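Local atomic coordinates of restriction endonuclease S subunits (PDB entry 3OKG), a protein that probably recognises the target DNA sequence as the specificity (S) subunit of a type I restriction-modification methyltransferase, working together with M subunits. Residues Y20-W26 with A407-D411; Y50-V54 with A77-A81; L99-A103 with C137-T143. All coordinates share one frame; numbering follows the deposited sequence.

Contact 1 (Y20-W26 with A407-D411); sequences YKLPPGW and AFRGD
The carbonyl oxygen of Ala-407 lies at the edge of the Trp-26 indole, near its plane, 3.7 Å from CH2, while the same oxygen accepts the backbone N-H of Gly-410. Next along the chain, Phe-408 offers its carbonyl to the phenol of Tyr-20: OH donates to O over 2.7 Å, arriving from well above the carbonyl plane. Arg-409 bends at chi3 (-72°) and lays its guanidinium over one face of that phenol ring, the planes 30° apart. Its CZ stands 3.8 Å from the ring centroid and almost on the normal, a cation-pi contact. A water lies within hydrogen-bonding distance of both Arg-409 O and Lys-21 O. Gly-410, at positive phi, is the C-prime residue of the Schellman motif that ends helix 392-407; its CA rests 3.9 Å from Pro-23 CG, where a beta carbon would clash. Pro-23 in turn covers one face of the indole and opens a type II turn closed by Trp-26. The C-terminal end of helix 392-407 is thereby joined to the loop before strand 27-30, with Pro-170 of strand 168-171 touching Tyr-20, Trp-26 and Phe-408, and Ile-180 of helix 174-216 meeting Trp-26 and Ala-407.

Contact 2 (Y50-V54 with A77-A81); sequences YFVYV and APSRA. With SO4 (sulfate ion), chain D.
Strand 50-54 faces the type I turn Pro-78 to Ala-81 with no hydrogen bond between them, the backbones being nearest at Tyr-53 and Ala-81, whose CA atoms are 6.9 Å apart. Phe-51 and Tyr-53 both point toward the turn. The far end of the Phe-51 ring meets Ala-77, CZ to CB 3.7 Å, and Pro-78 CD sits more distantly at the ring edge, near its plane. Tyr-53 reaches further. With CG anti to the backbone N (chi1 -176°), its ring extends beneath the turn and receives the Ala-81 methyl over one face: CB lies 3.8 Å from the ring centroid, displaced toward the CE1 side, in a CH-pi contact. Toward the opposite, CE2 edge but on the same side of the ring plane, Tyr-53 CE2 touches Pro-78 CG at 3.7 Å, the two side chains running in opposite directions. Tyr-53 OH ends beside Arg-80, 3.6 Å from its CB. A valine in place of Tyr-53 would probably leave the Ala-81 methyl and the Pro-78 ring without their aromatic partner and open a gap beneath the turn. From CG to NE the Arg-80 chain is extended, and NH1 donates to sulfate O1 over 2.8 Å at 157°, the oxygen lying at the guanidinium edge. Ser-115 OG and Ile-56 N also bind this ion, probably acquired from the crystallisation liquor. The chemistry is thus divided: apolar contacts join residues 77-81 to the strand, while the arginine leads its charge away to an anion, consistent with phosphate binding in a DNA-recognition domain, though no DNA is present.

Contact 3 (L99-A103 with C137-T143); sequences LKNIA and CRSDFIT
Lys-100 and Arg-138 lie across each other's backbones, each directing its charged end to carbonyl oxygen of the other segment. The lysine chain, bent at chi2 (-75°) and then extended, carries NZ past the end of helix 130-137 to the start of helix 140-143. There NZ donates to Arg-138 O over 2.9 Å, approaching from above the carbonyl plane, and forms a salt bridge with Asp-140 OD1 at 2.8 Å. The Lys-100 and Asp-140 side chains cross at about a right angle, and the carboxylate oxygen uses its anti lone pair. Thr-143 OG1 is also near, 3.1 Å from NZ. In the other direction Arg-138 folds back at chi3 (51°), setting the edge of its guanidinium against the loop and strand: NH1 makes weak hydrogen bonds to Lys-100 O at 3.0 Å and Ile-102 O at 3.5 Å. Its stronger partner is Glu-400, which takes NE in a salt bridge, while Asp-140 OD2 pairs with Arg-398; both partners come from helix 392-407. Beside these polar contacts, Ile-102 CG2 lies 3.9 Å from Arg-138 CG, the side chains running in opposite senses, and CD1 extends to within 3.4 Å of Cys-137 O. Ser-139 OG accepts the Phe-141 N-H at 2.8 Å. This is a classic N-cap at the start of helix 140-143, here joined to an edge strand of the 90-93, 102-104 and 118-121 sheet within the target recognition domain, where salt bridges from Arg-138 and Asp-140 tie the domain to helix 392-407, largely within a predicted coiled coil.

Contacts 2 and 3 lie wholly within the N-terminal specificity domain, whereas contact 1 pairs a segment near the start of the chain with its far end: its segments are 381 residues apart, and contacts 2 and 3 are both nested inside the loop it closes. Contacts 1 and 3 have centres 19 Å apart and touch directly, Tyr-20 CE2 packing 3.7 Å from Phe-141 CE1; both also involve helix 392-407, contact 1 at its C-terminal end and contact 3 through Arg-398 and Glu-400. Contact 2 lies farther out, its nearest atoms about 7 Å from contact 3 and about 21 Å from contact 1. The sulfate of contact 2, probably from the crystallisation liquor, thus lies well away from the helix end in contact 1.

Contact 1 (Y20-W26 with A407-D411)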
loop_
_atom_site.group_PDB
_atom_site.type_symbol
_atom_site.label_atom_id
_atom_site.label_comp_id
_atom_site.label_asym_id
_atom_site.label_seq_id
_atom_site.Cartn_x
_atom_site.Cartn_y
_atom_site.Cartn_z
ATOM N N TYR A 20 -4.270 -32.938 -3.835
ATOM C CA TYR A 20 -2.823 -32.941 -4.014
ATOM C C TYR A 20 -2.236 -33.858 -2.960
ATOM O O TYR A 20 -2.919 -34.222 -2.008
ATOM C CB TYR A 20 -2.198 -31.535 -3.957
ATOM C CG TYR A 20 -2.459 -30.770 -2.678
ATOM C CD1 TYR A 20 -1.699 -30.998 -1.541
ATOM C CD2 TYR A 20 -3.472 -29.810 -2.613
ATOM C CE1 TYR A 20 -1.958 -30.289 -0.354
ATOM C CE2 TYR A 20 -3.724 -29.107 -1.457
ATOM C CZ TYR A 20 -2.958 -29.353 -0.328
ATOM O OH TYR A 20 -3.227 -28.659 0.829
ATOM N N LYS A 21 -0.981 -34.238 -3.148
ATOM C CA LYS A 21 -0.361 -35.275 -2.336
ATOM C C LYS A 21 0.089 -34.726 -0.974
ATOM O O LYS A 21 0.789 -33.728 -0.903
ATOM C CB LYS A 21 0.847 -35.854 -3.072
ATOM C CG LYS A 21 1.492 -37.037 -2.377
ATOM C CD LYS A 21 2.785 -37.422 -3.099
ATOM C CE LYS A 21 3.133 -38.884 -2.885
ATOM N NZ LYS A 21 2.801 -39.335 -1.510
ATOM N N LEU A 22 -0.305 -35.405 0.096
ATOM C CA LEU A 22 -0.029 -34.937 1.461
ATOM C C LEU A 22 1.090 -35.767 2.043
ATOM O O LEU A 22 1.327 -36.893 1.569
ATOM C CB LEU A 22 -1.265 -35.142 2.334
ATOM C CG LEU A 22 -2.524 -34.429 1.861
ATOM C CD1 LEU A 22 -3.677 -34.724 2.799
ATOM C CD2 LEU A 22 -2.265 -32.945 1.753
ATOM N N PRO A 23 1.779 -35.229 3.058
ATOM C CA PRO A 23 2.815 -36.014 3.742
ATOM C C PRO A 23 2.233 -37.291 4.315
ATOM O O PRO A 23 1.029 -37.378 4.539
ATOM C CB PRO A 23 3.272 -35.088 4.871
ATOM C CG PRO A 23 3.019 -33.694 4.332
ATOM C CD PRO A 23 1.726 -33.835 3.556
ATOM N N PRO A 24 3.092 -38.292 4.536
ATOM C CA PRO A 24 2.705 -39.560 5.166
ATOM C C PRO A 24 1.926 -39.303 6.456
ATOM O O PRO A 24 2.332 -38.470 7.265
ATOM C CB PRO A 24 4.057 -40.183 5.530
ATOM C CG PRO A 24 5.016 -39.600 4.564
ATOM C CD PRO A 24 4.541 -38.201 4.291
ATOM N N GLY A 25 0.824 -40.008 6.647
ATOM C CA GLY A 25 0.080 -39.902 7.887
ATOM C C GLY A 25 -1.034 -38.866 7.863
ATOM O O GLY A 25 -1.946 -38.929 8.680
ATOM N N TRP A 26 -0.960 -37.900 6.950
ATOM C CA TRP A 26 -2.080 -36.971 6.776
ATOM C C TRP A 26 -3.186 -37.652 5.980
ATOM O O TRP A 26 -2.936 -38.621 5.272
ATOM C CB TRP A 26 -1.627 -35.753 6.003
ATOM C CG TRP A 26 -0.619 -34.865 6.629
ATOM C CD1 TRP A 26 0.402 -35.207 7.473
ATOM C CD2 TRP A 26 -0.484 -33.474 6.371
ATOM N NE1 TRP A 26 1.145 -34.097 7.774
ATOM C CE2 TRP A 26 0.619 -33.017 7.101
ATOM C CE3 TRP A 26 -1.222 -32.555 5.597
ATOM C CZ2 TRP A 26 1.018 -31.681 7.099
ATOM C CZ3 TRP A 26 -0.806 -31.224 5.578
ATOM C CH2 TRP A 26 0.298 -30.799 6.327
ATOM N N ALA A 407 2.021 -24.158 4.644
ATOM C CA ALA A 407 1.570 -24.911 5.805
ATOM C C ALA A 407 0.803 -26.153 5.376
ATOM O O ALA A 407 1.028 -27.238 5.902
ATOM C CB ALA A 407 0.692 -24.038 6.704
ATOM N N PHE A 408 -0.101 -26.009 4.408
ATOM C CA PHE A 408 -1.046 -27.087 4.174
ATOM C C PHE A 408 -0.574 -28.080 3.123
ATOM O O PHE A 408 -1.301 -28.992 2.763
ATOM C CB PHE A 408 -2.443 -26.528 3.899
ATOM C CG PHE A 408 -2.951 -25.677 5.036
ATOM C CD1 PHE A 408 -2.872 -26.145 6.339
ATOM C CD2 PHE A 408 -3.491 -24.415 4.807
ATOM C CE1 PHE A 408 -3.337 -25.386 7.402
ATOM C CE2 PHE A 408 -3.951 -23.638 5.859
ATOM C CZ PHE A 408 -3.872 -24.115 7.162
ATOM N N ARG A 409 0.673 -27.905 2.703
ATOM C CA ARG A 409 1.359 -28.841 1.806
ATOM C C ARG A 409 2.407 -29.608 2.636
ATOM O O ARG A 409 3.078 -30.507 2.146
ATOM C CB ARG A 409 2.057 -28.031 0.713
ATOM C CG ARG A 409 2.362 -28.765 -0.561
ATOM C CD ARG A 409 2.325 -27.789 -1.729
ATOM N NE ARG A 409 0.949 -27.393 -2.030
ATOM C CZ ARG A 409 0.175 -27.985 -2.939
ATOM N NH1 ARG A 409 0.640 -29.008 -3.668
ATOM N NH2 ARG A 409 -1.065 -27.543 -3.121
ATOM N N GLY A 410 2.560 -29.215 3.895
ATOM C CA GLY A 410 3.511 -29.847 4.791
ATOM C C GLY A 410 4.913 -29.276 4.689
ATOM O O GLY A 410 5.885 -29.913 5.080
ATOM N N ASP A 411 5.025 -28.058 4.172
ATOM C CA ASP A 411 6.336 -27.472 3.935
ATOM C C ASP A 411 6.803 -26.520 5.023
ATOM O O ASP A 411 7.839 -25.883 4.878
ATOM C CB ASP A 411 6.372 -26.787 2.564
ATOM C CG ASP A 411 6.357 -27.790 1.422
ATOM O OD1 ASP A 411 6.821 -28.938 1.629
ATOM O OD2 ASP A 411 5.869 -27.448 0.326
HETATM O O HOH W 1 3.114 -33.160 0.459
#

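Contact 2 (Y50-V54 with A77-A81)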
loop_
_atom_site.group_PDB
_atom_site.type_symbol
_atom_site.label_atom_id
_atom_site.label_comp_id
_atom_site.label_asym_id
_atom_site.label_seq_id
_atom_site.Cartn_x
_atom_site.Cartn_y
_atom_site.Cartn_z
ATOM N N TYR A 50 -28.995 -9.830 28.713
ATOM C CA TYR A 50 -28.034 -9.389 27.719
ATOM C C TYR A 50 -27.356 -10.607 27.093
ATOM O O TYR A 50 -27.106 -11.597 27.775
ATOM C CB TYR A 50 -26.984 -8.479 28.366
ATOM C CG TYR A 50 -27.443 -7.035 28.447
ATOM C CD1 TYR A 50 -27.396 -6.217 27.333
ATOM C CD2 TYR A 50 -27.953 -6.508 29.640
ATOM C CE1 TYR A 50 -27.834 -4.886 27.385
ATOM C CE2 TYR A 50 -28.392 -5.163 29.706
ATOM C CZ TYR A 50 -28.325 -4.376 28.582
ATOM O OH TYR A 50 -28.755 -3.070 28.620
ATOM N N PHE A 51 -27.060 -10.530 25.803
ATOM C CA PHE A 51 -26.161 -11.506 25.187
ATOM C C PHE A 51 -25.173 -10.743 24.312
ATOM O O PHE A 51 -25.414 -9.585 23.956
ATOM C CB PHE A 51 -26.949 -12.515 24.338
ATOM C CG PHE A 51 -27.539 -11.923 23.109
ATOM C CD1 PHE A 51 -26.962 -12.151 21.862
ATOM C CD2 PHE A 51 -28.665 -11.121 23.185
ATOM C CE1 PHE A 51 -27.498 -11.592 20.718
ATOM C CE2 PHE A 51 -29.211 -10.552 22.043
ATOM C CZ PHE A 51 -28.636 -10.784 20.802
ATOM N N VAL A 52 -24.055 -11.373 23.969
ATOM C CA VAL A 52 -23.100 -10.717 23.087
ATOM C C VAL A 52 -23.303 -11.231 21.669
ATOM O O VAL A 52 -23.394 -12.451 21.464
ATOM C CB VAL A 52 -21.653 -10.973 23.535
ATOM C CG1 VAL A 52 -20.704 -10.274 22.576
ATOM C CG2 VAL A 52 -21.433 -10.452 24.962
ATOM N N TYR A 53 -23.413 -10.318 20.698
ATOM C CA TYR A 53 -23.735 -10.689 19.322
ATOM C C TYR A 53 -22.538 -10.460 18.415
ATOM O O TYR A 53 -21.964 -9.370 18.407
ATOM C CB TYR A 53 -24.891 -9.839 18.811
ATOM C CG TYR A 53 -25.376 -10.199 17.443
ATOM C CD1 TYR A 53 -25.497 -11.530 17.057
ATOM C CD2 TYR A 53 -25.745 -9.219 16.548
ATOM C CE1 TYR A 53 -25.935 -11.862 15.789
ATOM C CE2 TYR A 53 -26.212 -9.544 15.282
ATOM C CZ TYR A 53 -26.308 -10.872 14.921
ATOM O OH TYR A 53 -26.773 -11.194 13.671
ATOM N N VAL A 54 -22.171 -11.493 17.665
ATOM C CA VAL A 54 -21.132 -11.389 16.642
ATOM C C VAL A 54 -21.758 -11.367 15.228
ATOM O O VAL A 54 -22.264 -12.372 14.753
ATOM C CB VAL A 54 -20.138 -12.573 16.742
ATOM C CG1 VAL A 54 -18.979 -12.348 15.787
ATOM C CG2 VAL A 54 -19.621 -12.744 18.200
ATOM N N ALA A 77 -32.749 -8.432 20.187
ATOM C CA ALA A 77 -32.030 -9.336 19.275
ATOM C C ALA A 77 -32.490 -9.192 17.842
ATOM O O ALA A 77 -33.665 -9.378 17.543
ATOM C CB ALA A 77 -32.194 -10.803 19.708
ATOM N N PRO A 78 -31.543 -8.903 16.939
ATOM C CA PRO A 78 -31.753 -8.918 15.487
ATOM C C PRO A 78 -32.288 -10.286 15.049
ATOM O O PRO A 78 -32.114 -11.299 15.733
ATOM C CB PRO A 78 -30.347 -8.697 14.924
ATOM C CG PRO A 78 -29.562 -8.118 16.040
ATOM C CD PRO A 78 -30.147 -8.621 17.306
ATOM N N SER A 79 -32.967 -10.323 13.918
ATOM C CA SER A 79 -33.579 -11.571 13.491
ATOM C C SER A 79 -32.538 -12.632 13.160
ATOM O O SER A 79 -32.805 -13.807 13.324
ATOM C CB SER A 79 -34.491 -11.348 12.282
ATOM O OG SER A 79 -33.756 -10.770 11.231
ATOM N N ARG A 80 -31.352 -12.221 12.712
ATOM C CA ARG A 80 -30.278 -13.182 12.396
ATOM C C ARG A 80 -29.517 -13.686 13.615
ATOM O O ARG A 80 -28.658 -14.573 13.517
ATOM C CB ARG A 80 -29.276 -12.540 11.431
ATOM C CG ARG A 80 -29.791 -12.418 10.011
ATOM C CD ARG A 80 -28.794 -11.632 9.179
ATOM N NE ARG A 80 -29.222 -11.548 7.795
ATOM C CZ ARG A 80 -28.552 -10.891 6.857
ATOM N NH1 ARG A 80 -27.417 -10.273 7.170
ATOM N NH2 ARG A 80 -29.013 -10.851 5.612
ATOM N N ALA A 81 -29.799 -13.111 14.771
ATOM C CA ALA A 81 -29.045 -13.472 15.949
ATOM C C ALA A 81 -29.561 -14.780 16.540
ATOM O O ALA A 81 -30.351 -14.769 17.475
ATOM C CB ALA A 81 -29.057 -12.324 16.994
HETATM S S SO4 D . -24.686 -10.029 9.247
HETATM O O1 SO4 D . -25.912 -10.758 9.523
HETATM O O2 SO4 D . -23.583 -10.680 9.962
HETATM O O3 SO4 D . -24.381 -10.102 7.821
HETATM O O4 SO4 D . -24.818 -8.653 9.681
#

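Contact 3 (L99-A103 with C137-T143)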
loop_
_atom_site.group_PDB
_atom_site.type_symbol
_atom_site.label_atom_id
_atom_site.label_comp_id
_atom_site.label_asym_id
_atom_site.label_seq_id
_atom_site.Cartn_x
_atom_site.Cartn_y
_atom_site.Cartn_z
ATOM N N LEU A 99 -13.979 -12.350 1.202
ATOM C CA LEU A 99 -13.577 -11.251 2.079
ATOM C C LEU A 99 -12.811 -11.770 3.322
ATOM O O LEU A 99 -12.082 -11.030 3.953
ATOM C CB LEU A 99 -14.791 -10.424 2.502
ATOM C CG LEU A 99 -15.470 -9.572 1.423
ATOM C CD1 LEU A 99 -16.723 -8.860 1.946
ATOM C CD2 LEU A 99 -14.486 -8.579 0.844
ATOM N N LYS A 100 -13.008 -13.041 3.642
ATOM C CA LYS A 100 -12.380 -13.700 4.793
ATOM C C LYS A 100 -12.894 -13.163 6.118
ATOM O O LYS A 100 -12.136 -13.004 7.080
ATOM C CB LYS A 100 -10.850 -13.605 4.751
ATOM C CG LYS A 100 -10.241 -13.918 3.396
ATOM C CD LYS A 100 -10.237 -15.370 3.083
ATOM C CE LYS A 100 -9.320 -15.613 1.853
ATOM N NZ LYS A 100 -9.249 -17.057 1.502
ATOM N N ASN A 101 -14.193 -12.910 6.179
ATOM C CA ASN A 101 -14.831 -12.693 7.470
ATOM C C ASN A 101 -14.933 -14.030 8.187
ATOM O O ASN A 101 -15.967 -14.703 8.203
ATOM C CB ASN A 101 -16.187 -12.005 7.276
ATOM C CG ASN A 101 -16.012 -10.565 6.865
ATOM O OD1 ASN A 101 -16.520 -10.130 5.833
ATOM N ND2 ASN A 101 -15.235 -9.825 7.654
ATOM N N ILE A 102 -13.812 -14.432 8.772
ATOM C CA ILE A 102 -13.676 -15.783 9.287
ATOM C C ILE A 102 -12.860 -15.640 10.553
ATOM O O ILE A 102 -11.816 -14.996 10.512
ATOM C CB ILE A 102 -12.870 -16.651 8.316
ATOM C CG1 ILE A 102 -13.597 -16.766 6.953
ATOM C CG2 ILE A 102 -12.595 -18.040 8.935
ATOM C CD1 ILE A 102 -12.671 -17.238 5.833
ATOM N N ALA A 103 -13.300 -16.242 11.659
ATOM C CA ALA A 103 -12.645 -15.942 12.943
ATOM C C ALA A 103 -12.790 -17.071 13.900
ATOM O O ALA A 103 -13.691 -17.887 13.755
ATOM C CB ALA A 103 -13.253 -14.693 13.544
ATOM N N CYS A 137 -9.463 -22.748 7.297
ATOM C CA CYS A 137 -10.616 -22.079 6.713
ATOM C C CYS A 137 -10.329 -20.712 6.124
ATOM O O CYS A 137 -11.098 -20.220 5.299
ATOM C CB CYS A 137 -11.757 -21.977 7.727
ATOM S SG CYS A 137 -12.487 -23.590 7.994
ATOM N N ARG A 138 -9.241 -20.077 6.550
ATOM C CA ARG A 138 -8.862 -18.806 5.930
ATOM C C ARG A 138 -8.153 -18.957 4.585
ATOM O O ARG A 138 -7.879 -17.952 3.908
ATOM C CB ARG A 138 -7.990 -18.000 6.901
ATOM C CG ARG A 138 -8.846 -17.484 8.042
ATOM C CD ARG A 138 -8.189 -16.436 8.852
ATOM N NE ARG A 138 -7.639 -15.337 8.074
ATOM C CZ ARG A 138 -8.265 -14.208 7.770
ATOM N NH1 ARG A 138 -9.517 -14.000 8.140
ATOM N NH2 ARG A 138 -7.615 -13.283 7.087
ATOM N N SER A 139 -7.843 -20.185 4.205
ATOM C CA SER A 139 -7.106 -20.365 2.958
ATOM C C SER A 139 -8.002 -20.199 1.737
ATOM O O SER A 139 -9.168 -20.605 1.754
ATOM C CB SER A 139 -6.453 -21.740 2.869
ATOM O OG SER A 139 -5.953 -21.914 1.548
ATOM N N ASP A 140 -7.442 -19.635 0.671
ATOM C CA ASP A 140 -8.090 -19.644 -0.658
ATOM C C ASP A 140 -8.450 -21.081 -1.104
ATOM O O ASP A 140 -9.392 -21.277 -1.862
ATOM C CB ASP A 140 -7.157 -19.037 -1.722
ATOM C CG ASP A 140 -6.965 -17.537 -1.575
ATOM O OD1 ASP A 140 -7.643 -16.887 -0.741
ATOM O OD2 ASP A 140 -6.110 -16.991 -2.315
ATOM N N PHE A 141 -7.712 -22.072 -0.630
ATOM C CA PHE A 141 -8.001 -23.463 -1.001
ATOM C C PHE A 141 -9.457 -23.826 -0.669
ATOM O O PHE A 141 -10.090 -24.635 -1.375
ATOM C CB PHE A 141 -7.038 -24.437 -0.305
ATOM C CG PHE A 141 -7.247 -25.863 -0.708
ATOM C CD1 PHE A 141 -6.812 -26.314 -1.950
ATOM C CD2 PHE A 141 -7.904 -26.750 0.131
ATOM C CE1 PHE A 141 -7.010 -27.638 -2.335
ATOM C CE2 PHE A 141 -8.105 -28.066 -0.253
ATOM C CZ PHE A 141 -7.664 -28.504 -1.490
ATOM N N ILE A 142 -9.982 -23.236 0.408
ATOM C CA ILE A 142 -11.376 -23.469 0.824
ATOM C C ILE A 142 -12.364 -22.631 0.030
ATOM O O ILE A 142 -13.322 -23.160 -0.530
ATOM C CB ILE A 142 -11.577 -23.176 2.335
ATOM C CG1 ILE A 142 -10.818 -24.194 3.184
ATOM C CG2 ILE A 142 -13.071 -23.145 2.700
ATOM C CD1 ILE A 142 -10.966 -25.639 2.767
ATOM N N THR A 143 -12.112 -21.322 -0.016
ATOM C CA THR A 143 -12.866 -20.372 -0.833
ATOM C C THR A 143 -13.107 -20.895 -2.209
ATOM O O THR A 143 -14.212 -20.833 -2.754
ATOM C CB THR A 143 -11.986 -19.130 -1.120
ATOM O OG1 THR A 143 -11.510 -18.593 0.100
ATOM C CG2 THR A 143 -12.734 -18.059 -1.935
#